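Local coordinates for protein TssK C (Escherichia coli, PDB 5M2Y) that serves as a baseplate component of the bacterial type VI secretion system and, probably through the C-terminal domain described here, binds the membrane complex, at residues A[111-114]-A[115-119]. Residues are numbered along the deposited sequence; the frame is centred on the assembly and turned at random.
Sequences FYTP and ASLGD
Pro114, just before the short 3-10 turn 115-117 that follows strand 108-112, and Leu117, its last residue, close on each other across the turn. The carbonyl of Pro114 accepts the amide of Leu117, N to O 3.1 Å, with a fairly straight N-H...O angle of 158°, although the donor stands above the carbonyl plane. The side chains of the pair also touch: CD1 of Leu117 lies 3.8 Å from CD of Pro114. This methyl also reaches CB of Thr113, at 3.9 Å, so one branch of the leucine bridges two consecutive residues of the incoming chain. Leu117 CG sits beside its backbone N (chi1 -80°) and CD1 is anti to CA, which brings CD1 to the CD corner of the proline from one side of the ring, not to its centre. From that same side OG of Ser116 comes to the CG-CB edge, 3.7 Å from CG, without a hydrogen bond. Gly118 N to Ala115 O follows at 3.0 Å, completing the i+3 to i pattern of a 3-10 turn, and the chain leaves through Gly118 with positive phi (82°). One water donates to both Pro114 O (2.7 Å) and Gly118 O (2.6 Å), tying the two ends of the turn together. Farther out, Leu117 packs on Phe47 and Leu50 of helix 40-50, Pro114 also touches Leu50, and Thr113 OG1 is hydrogen-bonded to Trp15 NE1. The connection to strand 121-128 is thus fastened to the helix by apolar side chains, while the Pro114 carbonyl takes two donors, the Leu117 amide and the water.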
# COMPACT_ATOMS: atom_id res chain seq x y z
N PHE A 111 2.17 5.82 -2.52
CA PHE A 111 2.32 4.79 -3.55
C PHE A 111 2.17 5.40 -4.91
O PHE A 111 1.28 6.20 -5.15
CB PHE A 111 1.29 3.66 -3.38
CG PHE A 111 1.29 3.04 -2.01
CD1 PHE A 111 2.13 1.98 -1.71
CD2 PHE A 111 0.44 3.52 -1.02
CE1 PHE A 111 2.14 1.42 -0.44
CE2 PHE A 111 0.45 2.96 0.25
CZ PHE A 111 1.29 1.91 0.54
N TYR A 112 3.07 5.00 -5.79
CA TYR A 112 3.06 5.42 -7.17
C TYR A 112 2.43 4.31 -7.97
O TYR A 112 2.84 3.15 -7.85
CB TYR A 112 4.49 5.70 -7.66
CG TYR A 112 4.63 5.77 -9.16
CD1 TYR A 112 4.03 6.79 -9.89
CD2 TYR A 112 5.37 4.82 -9.85
CE1 TYR A 112 4.15 6.86 -11.27
CE2 TYR A 112 5.51 4.89 -11.23
CZ TYR A 112 4.89 5.91 -11.94
OH TYR A 112 5.04 6.02 -13.30
N THR A 113 1.45 4.66 -8.80
CA THR A 113 0.82 3.72 -9.70
C THR A 113 0.94 4.32 -11.10
O THR A 113 0.32 5.34 -11.35
CB THR A 113 -0.63 3.43 -9.31
OG1 THR A 113 -1.38 4.64 -9.26
CG2 THR A 113 -0.75 2.69 -7.97
N PRO A 114 1.76 3.73 -12.00
CA PRO A 114 1.90 4.30 -13.35
C PRO A 114 0.61 4.19 -14.15
O PRO A 114 -0.22 3.34 -13.85
CB PRO A 114 3.01 3.45 -13.98
CG PRO A 114 2.97 2.17 -13.24
CD PRO A 114 2.58 2.51 -11.85
N ALA A 115 0.46 5.05 -15.17
CA ALA A 115 -0.70 5.08 -16.05
C ALA A 115 -0.92 3.77 -16.82
O ALA A 115 -2.05 3.49 -17.22
CB ALA A 115 -0.59 6.24 -17.02
N SER A 116 0.13 2.94 -16.97
CA SER A 116 0.07 1.64 -17.64
C SER A 116 -0.86 0.67 -16.89
O SER A 116 -1.41 -0.24 -17.51
CB SER A 116 1.46 1.02 -17.74
OG SER A 116 1.98 0.70 -16.47
N LEU A 117 -1.05 0.88 -15.58
CA LEU A 117 -1.95 0.07 -14.77
C LEU A 117 -3.38 0.34 -15.12
O LEU A 117 -4.22 -0.43 -14.73
CB LEU A 117 -1.72 0.30 -13.25
CG LEU A 117 -0.54 -0.44 -12.61
CD1 LEU A 117 -0.26 0.07 -11.23
CD2 LEU A 117 -0.78 -1.92 -12.56
N GLY A 118 -3.66 1.38 -15.90
CA GLY A 118 -5.00 1.74 -16.32
C GLY A 118 -5.74 2.54 -15.28
O GLY A 118 -5.13 3.22 -14.47
N ASP A 119 -7.07 2.36 -15.28
CA ASP A 119 -7.96 3.03 -14.35
C ASP A 119 -7.85 2.33 -12.99
O ASP A 119 -8.79 1.66 -12.56
CB ASP A 119 -9.40 3.00 -14.89
CG ASP A 119 -10.29 4.10 -14.36
OD1 ASP A 119 -10.15 4.46 -13.18
OD2 ASP A 119 -11.15 4.58 -15.13
O HOH W 1 -2.79 3.97 -13.49